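Local coordinates for protein ketosynthase (Streptomyces sp. MSC090213JE08, PDB 6KXD) that probably serves as the chain length factor paired with a ketosynthase in the highly reducing type II polyketide synthase that makes ishigamide, at residues 274-279 / 368-373. Residues are numbered along the deposited sequence; the frame is centred on the assembly and turned at random.
Sequences RRALRR and VAVLRL
The methyl of A276 is the bump on helix 265-280 that settles into the notch between V368 and V370, two residues on one face of strand 365-373. Its CB lies 3.7 Å from V368 CG1 and equally 3.7 Å from V370 CG2; it rests in the shallow dip above these two methyls, which stand 4.5 Å apart (V368 CG1 to V370 CG2). V368 reaches in with the branch that stands anti to its backbone N (chi1 173°), whereas V370 uses its other branch, CG2, set beside the backbone N. That same V370 CG2 is a bump in the reverse direction: it enters the hollow between A276 and L277, passing 3.7 Å from A276 O and 4.0 Å from L277 CD2. L277 crosses V370 at about a right angle and borders the hollow with CD2, the nearer of its two methyls. The short side chain of A276 is consistent with the close approach of the segment axes, 7.9 Å, at 31° from parallel. V282 touches both L277 and V370, extending the apolar patch, and S254 of the adjoining strand 250-259 hydrogen-bonds A276 O through its OG. A helix lying over this face, with L371 of the same strand packing on I337 of helix 332-344, fits the layered alpha/beta architecture of the thiolase fold. No hydrogen bond joins the two segments; methyl packing carries the contact, so its specificity rests on shape, while the S254 hydroxyl gives the A276 carbonyl, in this buried setting, a polar partner beside V370.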
ATOM      1  N   ARG B 274      13.580  -0.593  21.754  1.00 40.54           N
ATOM      2  CA  ARG B 274      13.484   0.057  23.087  1.00 46.27           C
ATOM      3  C   ARG B 274      12.228   0.913  23.173  1.00 41.78           C
ATOM      4  O   ARG B 274      11.520   0.889  24.199  1.00 43.17           O
ATOM      5  CB  ARG B 274      14.719   0.911  23.374  1.00 46.52           C
ATOM      6  CG  ARG B 274      15.898   0.046  23.753  1.00 49.97           C
ATOM      7  CD  ARG B 274      17.036   0.840  24.365  1.00 51.38           C
ATOM      8  NE  ARG B 274      18.180  -0.048  24.482  1.00 55.56           N
ATOM      9  CZ  ARG B 274      18.314  -1.041  25.364  1.00 69.38           C
ATOM     10  NH1 ARG B 274      17.498  -1.171  26.399  1.00 66.43           N
ATOM     11  NH2 ARG B 274      19.293  -1.910  25.197  1.00 77.81           N
ATOM     12  N   ARG B 275      11.897   1.607  22.070  1.00 44.91           N
ATOM     13  CA  ARG B 275      10.697   2.369  21.996  1.00 47.17           C
ATOM     14  C   ARG B 275       9.488   1.429  22.098  1.00 44.52           C
ATOM     15  O   ARG B 275       8.581   1.735  22.826  1.00 44.22           O
ATOM     16  CB  ARG B 275      10.599   3.208  20.717  1.00 48.31           C
ATOM     17  CG  ARG B 275       9.491   4.255  20.733  1.00 59.72           C
ATOM     18  CD  ARG B 275       9.598   5.239  19.563  1.00 76.41           C
ATOM     19  NE  ARG B 275       9.630   6.649  19.977  1.00 87.13           N
ATOM     20  CZ  ARG B 275      10.737   7.342  20.290  1.00 89.46           C
ATOM     21  NH1 ARG B 275      11.931   6.772  20.250  1.00 83.12           N
ATOM     22  NH2 ARG B 275      10.649   8.613  20.649  1.00 87.37           N
ATOM     23  N   ALA B 276       9.497   0.311  21.369  1.00 40.54           N
ATOM     24  CA  ALA B 276       8.368  -0.616  21.399  1.00 41.21           C
ATOM     25  C   ALA B 276       8.166  -1.156  22.828  1.00 42.58           C
ATOM     26  O   ALA B 276       7.041  -1.287  23.349  1.00 41.82           O
ATOM     27  CB  ALA B 276       8.569  -1.718  20.404  1.00 43.56           C
ATOM     28  N   LEU B 277       9.263  -1.475  23.488  1.00 40.03           N
ATOM     29  CA  LEU B 277       9.162  -2.010  24.846  1.00 41.93           C
ATOM     30  C   LEU B 277       8.648  -0.936  25.814  1.00 44.09           C
ATOM     31  O   LEU B 277       7.710  -1.191  26.607  1.00 45.63           O
ATOM     32  CB  LEU B 277      10.524  -2.553  25.244  1.00 41.13           C
ATOM     33  CG  LEU B 277      10.940  -3.864  24.579  1.00 40.82           C
ATOM     34  CD1 LEU B 277      12.425  -4.092  24.787  1.00 41.70           C
ATOM     35  CD2 LEU B 277      10.159  -5.062  25.107  1.00 39.85           C
ATOM     36  N   ARG B 278       9.211   0.265  25.734  1.00 42.91           N
ATOM     37  CA  ARG B 278       8.714   1.392  26.548  1.00 49.15           C
ATOM     38  C   ARG B 278       7.201   1.547  26.338  1.00 51.63           C
ATOM     39  O   ARG B 278       6.402   1.544  27.307  1.00 48.79           O
ATOM     40  CB  ARG B 278       9.494   2.669  26.213  1.00 56.59           C
ATOM     41  CG  ARG B 278       8.896   3.939  26.806  1.00 67.83           C
ATOM     42  CD  ARG B 278       9.871   5.104  26.890  1.00 73.97           C
ATOM     43  NE  ARG B 278      10.825   5.135  25.782  1.00 76.19           N
ATOM     44  CZ  ARG B 278      10.706   5.883  24.685  1.00 80.77           C
ATOM     45  NH1 ARG B 278       9.629   6.629  24.493  1.00 80.76           N
ATOM     46  NH2 ARG B 278      11.674   5.879  23.783  1.00 74.30           N
ATOM     47  N   ARG B 279       6.774   1.626  25.079  1.00 46.57           N
ATOM     48  CA  ARG B 279       5.365   1.909  24.768  1.00 45.63           C
ATOM     49  C   ARG B 279       4.449   0.769  25.221  1.00 45.63           C
ATOM     50  O   ARG B 279       3.304   0.981  25.542  1.00 47.97           O
ATOM     51  CB  ARG B 279       5.200   2.251  23.286  1.00 52.00           C
ATOM     52  CG  ARG B 279       5.747   3.633  22.931  1.00 63.75           C
ATOM     53  CD  ARG B 279       5.057   4.279  21.743  1.00 74.36           C
ATOM     54  NE  ARG B 279       4.103   5.328  22.097  1.00 88.97           N
ATOM     55  CZ  ARG B 279       3.159   5.802  21.279  1.00 93.13           C
ATOM     56  NH1 ARG B 279       2.929   5.214  20.118  1.00 84.09           N
ATOM     57  NH2 ARG B 279       2.452   6.867  21.619  1.00 93.03           N
ATOM     58  N   VAL B 368       9.238  -3.248  14.969  1.00 35.54           N
ATOM     59  CA  VAL B 368       9.237  -4.089  16.080  1.00 36.11           C
ATOM     60  C   VAL B 368       7.820  -4.147  16.627  1.00 34.89           C
ATOM     61  O   VAL B 368       7.179  -3.120  16.701  1.00 39.85           O
ATOM     62  CB  VAL B 368      10.214  -3.595  17.159  1.00 38.28           C
ATOM     63  CG1 VAL B 368      10.068  -4.413  18.429  1.00 39.23           C
ATOM     64  CG2 VAL B 368      11.648  -3.617  16.672  1.00 40.90           C
ATOM     65  N   ALA B 369       7.374  -5.357  16.976  1.00 38.33           N
ATOM     66  CA  ALA B 369       6.130  -5.499  17.694  1.00 38.48           C
ATOM     67  C   ALA B 369       6.387  -6.204  19.020  1.00 35.82           C
ATOM     68  O   ALA B 369       7.103  -7.216  19.084  1.00 38.47           O
ATOM     69  CB  ALA B 369       5.078  -6.227  16.895  1.00 36.88           C
ATOM     70  N   VAL B 370       5.664  -5.734  20.043  1.00 39.28           N
ATOM     71  CA  VAL B 370       5.679  -6.363  21.379  1.00 37.84           C
ATOM     72  C   VAL B 370       4.289  -6.938  21.655  1.00 35.46           C
ATOM     73  O   VAL B 370       3.276  -6.247  21.493  1.00 37.99           O
ATOM     74  CB  VAL B 370       6.110  -5.349  22.445  1.00 39.53           C
ATOM     75  CG1 VAL B 370       6.082  -5.937  23.844  1.00 44.49           C
ATOM     76  CG2 VAL B 370       7.485  -4.808  22.139  1.00 37.27           C
ATOM     77  N   LEU B 371       4.252  -8.237  21.933  1.00 37.11           N
ATOM     78  CA  LEU B 371       2.980  -8.954  22.170  1.00 37.69           C
ATOM     79  C   LEU B 371       2.976  -9.460  23.606  1.00 41.58           C
ATOM     80  O   LEU B 371       4.020  -9.796  24.140  1.00 39.11           O
ATOM     81  CB  LEU B 371       2.889 -10.166  21.267  1.00 39.98           C
ATOM     82  CG  LEU B 371       3.114  -9.895  19.774  1.00 43.14           C
ATOM     83  CD1 LEU B 371       3.093 -11.202  19.006  1.00 46.09           C
ATOM     84  CD2 LEU B 371       2.071  -8.960  19.229  1.00 46.83           C
ATOM     85  N   ARG B 372       1.785  -9.593  24.177  1.00 40.98           N
ATOM     86  CA  ARG B 372       1.643 -10.341  25.399  1.00 42.95           C
ATOM     87  C   ARG B 372       0.866 -11.608  25.076  1.00 41.82           C
ATOM     88  O   ARG B 372      -0.267 -11.481  24.537  1.00 41.36           O
ATOM     89  CB  ARG B 372       0.950  -9.462  26.424  1.00 45.50           C
ATOM     90  CG  ARG B 372       0.342 -10.281  27.556  1.00 54.71           C
ATOM     91  CD  ARG B 372       0.728  -9.890  28.951  1.00 52.77           C
ATOM     92  NE  ARG B 372       1.274  -8.557  29.170  1.00 48.08           N
ATOM     93  CZ  ARG B 372       2.355  -8.320  29.920  1.00 54.05           C
ATOM     94  NH1 ARG B 372       3.094  -9.332  30.368  1.00 51.27           N
ATOM     95  NH2 ARG B 372       2.690  -7.070  30.192  1.00 47.37           N
ATOM     96  N   LEU B 373       1.466 -12.768  25.386  1.00 37.25           N
ATOM     97  CA  LEU B 373       0.858 -14.062  25.077  1.00 41.02           C
ATOM     98  C   LEU B 373      -0.232 -14.277  26.128  1.00 45.90           C
ATOM     99  O   LEU B 373      -0.050 -13.927  27.301  1.00 44.97           O
ATOM    100  CB  LEU B 373       1.914 -15.166  24.993  1.00 46.90           C
ATOM    101  CG  LEU B 373       3.060 -14.847  24.029  1.00 47.04           C
ATOM    102  CD1 LEU B 373       4.160 -15.873  24.100  1.00 53.79           C
ATOM    103  CD2 LEU B 373       2.521 -14.723  22.607  1.00 53.37           C
TER